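Local structure of effector protein hopAB3 (Pseudomonas syringae pv. maculicola, 3TJY) at residues A7-I10 and V11-V15; I24-M27 and F28-M31; M37-S40 and R41-N45; L65-A68 and L69-L73. The protein is a type III effector whose Pto-binding domain, described here, is recognised by tomato Pto to elicit immunity, and which promotes virulence in susceptible plants. All blocks are in the same frame, centred on the assembly; numbering follows the deposited sequence.

Contact 1. Residues A7-I10 and V11-V15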
loop_
_atom_site.group_PDB
_atom_site.type_symbol
_atom_site.label_atom_id
_atom_site.label_comp_id
_atom_site.label_asym_id
_atom_site.label_seq_id
_atom_site.Cartn_x
_atom_site.Cartn_y
_atom_site.Cartn_z
ATOM N N ALA A 7 -7.729 -3.748 2.312
ATOM C CA ALA A 7 -6.397 -4.033 1.780
ATOM C C ALA A 7 -6.484 -4.770 0.456
ATOM O O ALA A 7 -5.682 -4.530 -0.452
ATOM C CB ALA A 7 -5.583 -4.837 2.790
ATOM N N ASN A 8 -7.453 -5.674 0.335
ATOM C CA ASN A 8 -7.625 -6.393 -0.934
ATOM C C ASN A 8 -8.028 -5.472 -2.075
ATOM O O ASN A 8 -7.628 -5.689 -3.224
ATOM C CB ASN A 8 -8.668 -7.503 -0.783
ATOM C CG ASN A 8 -8.181 -8.635 0.080
ATOM O OD1 ASN A 8 -6.976 -8.877 0.195
ATOM N ND2 ASN A 8 -9.124 -9.360 0.681
ATOM N N ARG A 9 -8.856 -4.471 -1.758
ATOM C CA ARG A 9 -9.245 -3.448 -2.723
ATOM C C ARG A 9 -8.021 -2.614 -3.142
ATOM O O ARG A 9 -7.874 -2.255 -4.313
ATOM C CB ARG A 9 -10.338 -2.549 -2.125
ATOM C CG ARG A 9 -10.688 -1.321 -2.942
ATOM C CD ARG A 9 -11.211 -1.698 -4.319
ATOM N NE ARG A 9 -11.962 -0.610 -4.940
ATOM C CZ ARG A 9 -12.262 -0.560 -6.234
ATOM N NH1 ARG A 9 -12.952 0.464 -6.722
ATOM N NH2 ARG A 9 -11.861 -1.530 -7.042
ATOM N N ILE A 10 -7.137 -2.313 -2.194
ATOM C CA ILE A 10 -5.901 -1.603 -2.533
ATOM C C ILE A 10 -5.111 -2.423 -3.553
ATOM O O ILE A 10 -4.673 -1.903 -4.576
ATOM C CB ILE A 10 -5.041 -1.302 -1.275
ATOM C CG1 ILE A 10 -5.784 -0.343 -0.342
ATOM C CG2 ILE A 10 -3.720 -0.652 -1.666
ATOM C CD1 ILE A 10 -5.101 -0.187 1.066
ATOM N N VAL A 11 -4.913 -3.704 -3.265
ATOM C CA VAL A 11 -4.175 -4.554 -4.186
ATOM C C VAL A 11 -4.865 -4.597 -5.549
ATOM O O VAL A 11 -4.212 -4.466 -6.571
ATOM C CB VAL A 11 -3.970 -5.956 -3.598
ATOM C CG1 VAL A 11 -3.376 -6.923 -4.644
ATOM C CG2 VAL A 11 -3.075 -5.860 -2.358
ATOM N N GLN A 12 -6.187 -4.782 -5.553
ATOM C CA GLN A 12 -6.965 -4.770 -6.791
ATOM C C GLN A 12 -6.741 -3.497 -7.593
ATOM O O GLN A 12 -6.561 -3.539 -8.811
ATOM C CB GLN A 12 -8.465 -4.855 -6.457
ATOM C CG GLN A 12 -9.394 -4.625 -7.643
ATOM C CD GLN A 12 -10.868 -4.627 -7.224
ATOM O OE1 GLN A 12 -11.220 -4.132 -6.148
ATOM N NE2 GLN A 12 -11.728 -5.189 -8.071
ATOM N N GLN A 13 -6.840 -2.359 -6.909
ATOM C CA GLN A 13 -6.671 -1.077 -7.574
ATOM C C GLN A 13 -5.242 -0.876 -8.086
ATOM O O GLN A 13 -5.040 -0.260 -9.142
ATOM C CB GLN A 13 -7.060 0.049 -6.638
ATOM C CG GLN A 13 -8.552 0.135 -6.365
ATOM C CD GLN A 13 -8.859 1.280 -5.430
ATOM O OE1 GLN A 13 -8.284 1.376 -4.364
ATOM N NE2 GLN A 13 -9.739 2.179 -5.853
ATOM N N LEU A 14 -4.253 -1.357 -7.332
ATOM C CA LEU A 14 -2.858 -1.296 -7.806
ATOM C C LEU A 14 -2.671 -2.098 -9.094
ATOM O O LEU A 14 -2.059 -1.620 -10.051
ATOM C CB LEU A 14 -1.894 -1.806 -6.726
ATOM C CG LEU A 14 -1.699 -0.845 -5.551
ATOM C CD1 LEU A 14 -0.964 -1.522 -4.396
ATOM C CD2 LEU A 14 -0.980 0.425 -5.996
ATOM N N VAL A 15 -3.208 -3.312 -9.119
ATOM C CA VAL A 15 -3.134 -4.120 -10.337
ATOM C C VAL A 15 -3.812 -3.397 -11.508
ATOM O O VAL A 15 -3.261 -3.325 -12.613
ATOM C CB VAL A 15 -3.746 -5.520 -10.142
ATOM C CG1 VAL A 15 -3.660 -6.294 -11.439
ATOM C CG2 VAL A 15 -3.024 -6.281 -9.034
#

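Contact 2. Residues I24-M27 and F28-M31. With SO4 (sulfate ion), chain B; SO4 (sulfate ion), chain D.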
loop_
_atom_site.group_PDB
_atom_site.type_symbol
_atom_site.label_atom_id
_atom_site.label_comp_id
_atom_site.label_asym_id
_atom_site.label_seq_id
_atom_site.Cartn_x
_atom_site.Cartn_y
_atom_site.Cartn_z
ATOM N N ILE A 24 5.799 -2.934 -5.344
ATOM C CA ILE A 24 5.010 -2.238 -4.340
ATOM C C ILE A 24 5.284 -2.851 -2.964
ATOM O O ILE A 24 5.423 -2.135 -1.979
ATOM C CB ILE A 24 3.502 -2.293 -4.632
ATOM C CG1 ILE A 24 3.186 -1.593 -5.955
ATOM C CG2 ILE A 24 2.731 -1.606 -3.517
ATOM C CD1 ILE A 24 3.621 -0.104 -6.007
ATOM N N ARG A 25 5.404 -4.175 -2.909
ATOM C CA ARG A 25 5.698 -4.846 -1.638
ATOM C C ARG A 25 6.984 -4.309 -1.007
ATOM O O ARG A 25 7.025 -3.993 0.181
ATOM C CB ARG A 25 5.786 -6.365 -1.827
ATOM C CG ARG A 25 6.019 -7.123 -0.528
ATOM C CD ARG A 25 6.093 -8.624 -0.768
ATOM N NE ARG A 25 6.497 -9.330 0.446
ATOM C CZ ARG A 25 6.961 -10.570 0.462
ATOM N NH1 ARG A 25 7.092 -11.253 -0.669
ATOM N NH2 ARG A 25 7.328 -11.117 1.612
ATOM N N THR A 26 8.032 -4.195 -1.811
ATOM C CA THR A 26 9.318 -3.698 -1.339
ATOM C C THR A 26 9.209 -2.233 -0.898
ATOM O O THR A 26 9.681 -1.860 0.174
ATOM C CB THR A 26 10.373 -3.860 -2.435
ATOM O OG1 THR A 26 10.523 -5.255 -2.737
ATOM C CG2 THR A 26 11.734 -3.290 -2.010
HETATM N N MSE A 27 8.597 -1.421 -1.760
HETATM C CA MSE A 27 8.379 0.001 -1.493
HETATM C C MSE A 27 7.661 0.203 -0.166
HETATM O O MSE A 27 8.082 1.011 0.664
HETATM C CB MSE A 27 7.522 0.630 -2.600
HETATM C CG MSE A 27 8.039 0.417 -4.005
HETATM SE SE MSE A 27 8.383 2.115 -4.873
HETATM C CE MSE A 27 9.878 2.632 -3.719
ATOM N N PHE A 28 6.569 -0.534 0.013
ATOM C CA PHE A 28 5.699 -0.384 1.173
ATOM C C PHE A 28 6.435 -0.781 2.442
ATOM O O PHE A 28 6.282 -0.137 3.467
ATOM C CB PHE A 28 4.416 -1.183 1.020
ATOM C CG PHE A 28 3.390 -0.882 2.075
ATOM C CD1 PHE A 28 2.877 0.392 2.209
ATOM C CD2 PHE A 28 2.945 -1.876 2.933
ATOM C CE1 PHE A 28 1.909 0.680 3.172
ATOM C CE2 PHE A 28 1.977 -1.605 3.895
ATOM C CZ PHE A 28 1.455 -0.320 4.015
ATOM N N ARG A 29 7.240 -1.837 2.370
ATOM C CA ARG A 29 8.086 -2.208 3.506
ATOM C C ARG A 29 8.976 -1.034 3.909
ATOM O O ARG A 29 9.082 -0.691 5.085
ATOM C CB ARG A 29 8.959 -3.419 3.165
ATOM C CG ARG A 29 9.764 -3.943 4.340
ATOM C CD ARG A 29 10.686 -5.083 3.907
ATOM N NE ARG A 29 9.904 -6.169 3.336
ATOM C CZ ARG A 29 10.023 -6.613 2.089
ATOM N NH1 ARG A 29 10.928 -6.099 1.273
ATOM N NH2 ARG A 29 9.247 -7.600 1.674
ATOM N N ASN A 30 9.611 -0.417 2.919
ATOM C CA ASN A 30 10.470 0.739 3.154
ATOM C C ASN A 30 9.689 1.948 3.673
ATOM O O ASN A 30 10.194 2.704 4.507
ATOM C CB ASN A 30 11.209 1.113 1.876
ATOM C CG ASN A 30 12.192 0.054 1.446
ATOM O OD1 ASN A 30 12.703 -0.707 2.272
ATOM N ND2 ASN A 30 12.474 0.003 0.145
HETATM N N MSE A 31 8.469 2.121 3.177
HETATM C CA MSE A 31 7.596 3.205 3.637
HETATM C C MSE A 31 7.328 3.059 5.126
HETATM O O MSE A 31 7.406 4.032 5.885
HETATM C CB MSE A 31 6.272 3.198 2.869
HETATM C CG MSE A 31 5.239 4.192 3.390
HETATM SE SE MSE A 31 5.677 6.058 2.937
HETATM C CE MSE A 31 4.307 6.917 4.009
HETATM S S SO4 B . 7.212 -8.700 4.468
HETATM O O1 SO4 B . 6.124 -8.318 5.350
HETATM O O2 SO4 B . 6.838 -8.472 3.081
HETATM O O3 SO4 B . 8.370 -7.879 4.800
HETATM O O4 SO4 B . 7.502 -10.114 4.661
HETATM S S SO4 D . 8.933 -14.123 0.364
HETATM O O1 SO4 D . 8.338 -14.014 1.696
HETATM O O2 SO4 D . 7.884 -14.319 -0.636
HETATM O O3 SO4 D . 9.674 -12.900 0.065
HETATM O O4 SO4 D . 9.857 -15.255 0.325
HETATM O O HOH W 1 12.405 -6.767 -1.292
#

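Contact 3. Residues M37-S40 and R41-N45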
loop_
_atom_site.group_PDB
_atom_site.type_symbol
_atom_site.label_atom_id
_atom_site.label_comp_id
_atom_site.label_asym_id
_atom_site.label_seq_id
_atom_site.Cartn_x
_atom_site.Cartn_y
_atom_site.Cartn_z
HETATM N N MSE A 37 7.930 6.422 -0.756
HETATM C CA MSE A 37 7.809 5.550 -1.914
HETATM C C MSE A 37 7.954 6.347 -3.205
HETATM O O MSE A 37 7.547 7.506 -3.285
HETATM C CB MSE A 37 6.473 4.810 -1.900
HETATM C CG MSE A 37 6.305 3.857 -0.732
HETATM SE SE MSE A 37 4.601 2.951 -0.841
HETATM C CE MSE A 37 3.503 4.295 -0.152
ATOM N N ILE A 38 8.539 5.707 -4.209
ATOM C CA ILE A 38 8.658 6.263 -5.546
ATOM C C ILE A 38 7.560 5.670 -6.415
ATOM O O ILE A 38 7.704 4.571 -6.956
ATOM C CB ILE A 38 10.025 5.926 -6.151
ATOM C CG1 ILE A 38 11.138 6.518 -5.283
ATOM C CG2 ILE A 38 10.124 6.452 -7.578
ATOM C CD1 ILE A 38 12.507 6.417 -5.896
ATOM N N LEU A 39 6.451 6.391 -6.537
ATOM C CA LEU A 39 5.262 5.838 -7.177
ATOM C C LEU A 39 4.918 6.540 -8.467
ATOM O O LEU A 39 5.217 7.727 -8.632
ATOM C CB LEU A 39 4.062 5.947 -6.235
ATOM C CG LEU A 39 4.182 5.252 -4.883
ATOM C CD1 LEU A 39 2.965 5.604 -4.019
ATOM C CD2 LEU A 39 4.333 3.737 -5.063
ATOM N N SER A 40 4.273 5.816 -9.379
ATOM C CA SER A 40 3.686 6.460 -10.548
ATOM C C SER A 40 2.523 7.319 -10.069
ATOM O O SER A 40 2.018 7.119 -8.963
ATOM C CB SER A 40 3.185 5.429 -11.557
ATOM O OG SER A 40 2.029 4.780 -11.066
ATOM N N ARG A 41 2.102 8.283 -10.878
ATOM C CA ARG A 41 0.944 9.087 -10.487
ATOM C C ARG A 41 -0.249 8.198 -10.155
ATOM O O ARG A 41 -0.946 8.427 -9.164
ATOM C CB ARG A 41 0.574 10.103 -11.572
ATOM C CG ARG A 41 -0.667 10.952 -11.241
ATOM C CD ARG A 41 -0.404 11.963 -10.106
ATOM N NE ARG A 41 0.674 12.899 -10.432
ATOM C CZ ARG A 41 0.505 14.146 -10.871
ATOM N NH1 ARG A 41 -0.712 14.652 -11.038
ATOM N NH2 ARG A 41 1.565 14.894 -11.137
ATOM N N ALA A 42 -0.472 7.169 -10.971
ATOM C CA ALA A 42 -1.593 6.246 -10.766
ATOM C C ALA A 42 -1.492 5.461 -9.464
ATOM O O ALA A 42 -2.492 5.291 -8.752
ATOM C CB ALA A 42 -1.712 5.276 -11.970
ATOM N N GLU A 43 -0.295 4.962 -9.159
ATOM C CA GLU A 43 -0.041 4.269 -7.899
ATOM C C GLU A 43 -0.183 5.189 -6.688
ATOM O O GLU A 43 -0.758 4.790 -5.679
ATOM C CB GLU A 43 1.349 3.638 -7.901
ATOM C CG GLU A 43 1.511 2.565 -8.965
ATOM C CD GLU A 43 2.956 2.201 -9.232
ATOM O OE1 GLU A 43 3.863 2.943 -8.773
ATOM O OE2 GLU A 43 3.181 1.174 -9.916
ATOM N N GLN A 44 0.356 6.404 -6.777
ATOM C CA GLN A 44 0.152 7.376 -5.692
ATOM C C GLN A 44 -1.338 7.607 -5.445
ATOM O O GLN A 44 -1.791 7.639 -4.298
ATOM C CB GLN A 44 0.785 8.722 -6.019
ATOM C CG GLN A 44 0.313 9.847 -5.068
ATOM C CD GLN A 44 0.839 11.217 -5.468
ATOM O OE1 GLN A 44 0.182 11.972 -6.205
ATOM N NE2 GLN A 44 2.028 11.558 -4.976
ATOM N N ASN A 45 -2.103 7.788 -6.511
ATOM C CA ASN A 45 -3.529 8.047 -6.327
ATOM C C ASN A 45 -4.260 6.893 -5.627
ATOM O O ASN A 45 -5.172 7.126 -4.826
ATOM C CB ASN A 45 -4.198 8.449 -7.645
ATOM C CG ASN A 45 -3.837 9.865 -8.068
ATOM O OD1 ASN A 45 -3.034 10.536 -7.414
ATOM N ND2 ASN A 45 -4.426 10.323 -9.168
HETATM O O HOH W 2 6.654 2.653 -8.953
#

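Contact 4. Residues L65-A68 and L69-L73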
loop_
_atom_site.group_PDB
_atom_site.type_symbol
_atom_site.label_atom_id
_atom_site.label_comp_id
_atom_site.label_asym_id
_atom_site.label_seq_id
_atom_site.Cartn_x
_atom_site.Cartn_y
_atom_site.Cartn_z
ATOM N N LEU A 65 -4.900 -1.188 8.867
ATOM C CA LEU A 65 -4.859 -1.219 7.407
ATOM C C LEU A 65 -3.449 -1.479 6.910
ATOM O O LEU A 65 -3.258 -2.234 5.958
ATOM C CB LEU A 65 -5.419 0.081 6.808
ATOM C CG LEU A 65 -5.499 0.079 5.277
ATOM C CD1 LEU A 65 -6.452 -1.027 4.769
ATOM C CD2 LEU A 65 -5.980 1.450 4.783
ATOM N N ALA A 66 -2.450 -0.865 7.537
ATOM C CA ALA A 66 -1.077 -1.112 7.100
ATOM C C ALA A 66 -0.699 -2.571 7.301
ATOM O O ALA A 66 -0.004 -3.161 6.468
ATOM C CB ALA A 66 -0.101 -0.198 7.828
ATOM N N ILE A 67 -1.141 -3.157 8.414
ATOM C CA ILE A 67 -0.864 -4.564 8.668
ATOM C C ILE A 67 -1.555 -5.419 7.612
ATOM O O ILE A 67 -0.947 -6.324 7.034
ATOM C CB ILE A 67 -1.347 -4.984 10.075
ATOM C CG1 ILE A 67 -0.513 -4.302 11.145
ATOM C CG2 ILE A 67 -1.295 -6.500 10.242
ATOM C CD1 ILE A 67 -1.072 -4.442 12.563
ATOM N N ALA A 68 -2.833 -5.149 7.369
ATOM C CA ALA A 68 -3.581 -5.936 6.386
ATOM C C ALA A 68 -2.977 -5.802 4.998
ATOM O O ALA A 68 -2.934 -6.769 4.251
ATOM C CB ALA A 68 -5.068 -5.527 6.368
ATOM N N LEU A 69 -2.509 -4.612 4.642
ATOM C CA LEU A 69 -1.913 -4.439 3.321
ATOM C C LEU A 69 -0.580 -5.172 3.198
ATOM O O LEU A 69 -0.287 -5.796 2.161
ATOM C CB LEU A 69 -1.755 -2.943 2.968
ATOM C CG LEU A 69 -1.177 -2.713 1.565
ATOM C CD1 LEU A 69 -2.071 -3.350 0.499
ATOM C CD2 LEU A 69 -1.030 -1.211 1.292
ATOM N N ARG A 70 0.248 -5.110 4.232
ATOM C CA ARG A 70 1.505 -5.850 4.181
ATOM C C ARG A 70 1.219 -7.346 4.014
ATOM O O ARG A 70 1.896 -8.042 3.237
ATOM C CB ARG A 70 2.343 -5.592 5.432
ATOM C CG ARG A 70 3.800 -5.914 5.235
ATOM C CD ARG A 70 4.426 -6.393 6.526
ATOM N NE ARG A 70 5.474 -5.524 7.048
ATOM C CZ ARG A 70 6.400 -4.904 6.322
ATOM N NH1 ARG A 70 6.441 -5.023 4.992
ATOM N NH2 ARG A 70 7.292 -4.144 6.948
ATOM N N GLU A 71 0.222 -7.845 4.743
ATOM C CA GLU A 71 -0.150 -9.255 4.614
ATOM C C GLU A 71 -0.602 -9.576 3.201
ATOM O O GLU A 71 -0.218 -10.607 2.636
ATOM C CB GLU A 71 -1.267 -9.614 5.602
ATOM C CG GLU A 71 -0.787 -9.586 7.044
ATOM C CD GLU A 71 -1.937 -9.709 8.034
ATOM O OE1 GLU A 71 -3.111 -9.725 7.582
ATOM O OE2 GLU A 71 -1.648 -9.775 9.244
ATOM N N ALA A 72 -1.436 -8.702 2.640
ATOM C CA ALA A 72 -1.986 -8.935 1.308
ATOM C C ALA A 72 -0.913 -8.889 0.222
ATOM O O ALA A 72 -0.931 -9.698 -0.712
ATOM C CB ALA A 72 -3.087 -7.924 1.017
ATOM N N LEU A 73 0.000 -7.923 0.317
ATOM C CA LEU A 73 1.083 -7.846 -0.661
ATOM C C LEU A 73 1.988 -9.049 -0.571
ATOM O O LEU A 73 2.450 -9.568 -1.585
ATOM C CB LEU A 73 1.898 -6.550 -0.474
ATOM C CG LEU A 73 1.136 -5.295 -0.876
ATOM C CD1 LEU A 73 1.872 -4.071 -0.337
ATOM C CD2 LEU A 73 0.970 -5.209 -2.400
#

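Contact 1. Residues A7-I10 and V11-V15
In helix 3-16, the first helix of this small helical bundle, Arg9 reaches forward one turn to meet the side chains of Gln12 and Gln13, while Ile10 meets Leu14 on the buried flank. The Arg9 chain leaves with CG anti to the backbone N (chi1 171°) and bends at chi2, which carries the guanidinium along the helix surface. There Arg9 NH2 donates to Gln12 OE1 at 2.8 Å. The amide of Gln12 is not met on a lone pair: the donor stands above the carbonyl plane, 80° out of it, and the guanidinium and amide planes are steeply inclined to each other. Gln13 behaves differently, for its amide stacks on one face of the Arg9 guanidinium with the planes only 16° apart and Gln13 NE2 3.4 Å above the plane, displaced from the centre of the group. Arg9 is thus held at an edge by one glutamine and over a face by the next. The Gln13 amide is also held by helix 41-50, its OE1 bonding to His50 and its NE2 to Gln49, so the stack borders a polar link between two helices. Beneath these side chains the regular i to i+4 bonds run on, among them Gln13 N to Arg9 O at 2.8 Å and Leu14 N to Ile10 O at 2.8 Å. On the inner side Ile10 faces helix 64-77 through Leu65 and Leu69, and Leu14 packs on Val46 and Phe47. Ile10 and Leu14 run alongside each other in the same direction, with Ile10 CG2 4.0 Å from Leu14 CD1.

Contact 2. Residues I24-M27 and F28-M31
Phe28 meets the preceding turn through its backbone, its N bonding to Ile24 O at 2.8 Å, and its CB rests against that same oxygen. Its ring then leads away into the core, where Phe47 and Leu69 receive it. Arg29 follows, its side chain crossing that of Arg25 with the guanidinium planes 70° apart. Arg25 NE and Arg29 NH2 come within 3.5 Å, and a sulfate, probably from the crystallisation liquor, probably makes the approach favourable: its O2 accepts from Arg25 NE at 2.8 Å and from Arg29 NH2 at 2.9 Å. Arg29 NE takes O3 of the same ion at 2.7 Å, its chain bent at chi3 (-59°) to turn the guanidinium edge to the anion. These two arginines, one turn apart on helix 21-32 of the bundle, thus form an anion-binding patch beside helix 64-77, whose Asp77 makes a salt bridge with Arg25 NH1. The far end of Arg25 binds a second sulfate, NH2 donating to its O1 at 3.1 Å. A water joins Arg29 NH1 to Thr26 OG1. Asn30 lies alongside Thr26, with Asn30 ND2 4.0 Å from Thr26 CG2. Met31, a selenomethionine, closes the turn, its N bonding to Met27 O at 2.8 Å.

Contact 3. Residues M37-S40 and R41-N45
Ser40 and Glu43 form a capping box at the start of helix 41-50, each side chain accepting from the backbone N of the other. Ser40 occupies the N-cap position. Ser40 OG lies between its own backbone N and carbonyl carbon (chi1 71°), from where it reaches forward into the first turn and accepts from Glu43 N at 3.0 Å. The return bond runs from Ser40 N to Glu43 OE1, also 3.0 Å, and is nearly straight at 171°. Its donor comes from above the carboxylate plane, 44° out of it. Glu43 OE1 has a second donor in a water at 2.8 Å, and this water also donates to Ile38 O, tying the loop before the helix to the carboxylate. Ser40 O enters the regular helical pattern by accepting from Gln44 N at 2.8 Å. Leu39 covers the inner flank of the box: its CD2 stands 3.8 Å from Glu43 OE1, and its CD1 lies 3.7 Å from Gln44 CA. Beyond these two residues it packs on Ile24 and Phe47, so the cap sits at the border of the apolar core. The first-turn NH of Glu43, which lacks an i-4 carbonyl from within the helix, is taken by the serine hydroxyl, while the carboxylate takes up the NH of the N-cap residue itself. A negative group at this end would also be expected to interact favourably with the helix dipole.

Contact 4. Residues L65-A68 and L69-L73
Ile67 lies alongside Glu71 one turn further on, its CG2 methyl 3.4 Å from Glu71 OE2 and 3.9 Å from Glu71 CD. Both chains run in the same direction. Placing CG anti to the carbonyl carbon (chi1 -69°) sends the glutamate back over the preceding turn, and Glu71 CG comes to 3.3 Å from Ile67 O. The carboxylate therefore meets the isoleucine through a methyl, a van der Waals contact, while the backbone beneath is joined by Glu71 N donating to Ile67 O at 3.0 Å. Ala68 and Ala72 follow the same spacing, with Ala72 N on Ala68 O at 2.9 Å and Ala72 CB 3.4 Å from that oxygen. All of this belongs to helix 64-77, the last helix of the bundle, which is amphipathic: Ile67 and Glu71 are on its outer flank, whereas Ala66, Ala68 and Leu69 turn into the protein. Ala68 packs against Ala7 of helix 3-16 and Ala66 against Phe28 of helix 21-32. Leu69 has its CG anti to the backbone N (chi1 -178°), and its branched end leads away from the preceding turn toward Val11 of helix 3-16 and Phe47 of helix 41-50; with helix 21-32, which it also reaches, one leucine touches three other helices. The backbone N of Leu69 bonds to Leu65 O at 2.8 Å, and Leu65 adds contacts with His50 and Phe51. Arg70 N bonds in turn to Ala66 O at 3.0 Å.

How the contacts relate
Contacts 1, 2 and 4 each lie within one helix of the bundle, with a buried flank and a polar one, whereas contact 3 is a surface contact at a helix start. The three helical segments meet one another directly: Leu14 of contact 1 touches Ile24 of contact 2, and contact 4 packs against both contacts 1 and 2. Contact 3 joins the core through contact 2 alone of these, by Met37 and Leu39, and stands about 17 Å from contact 4 between centres. Outer-flank chemistry varies: glutamine amides around an arginine in contact 1, sulfates in contact 2, a methyl beside a carboxylate in contact 4 and, at the helix start of contact 3, a capping box that satisfies backbone N-H groups.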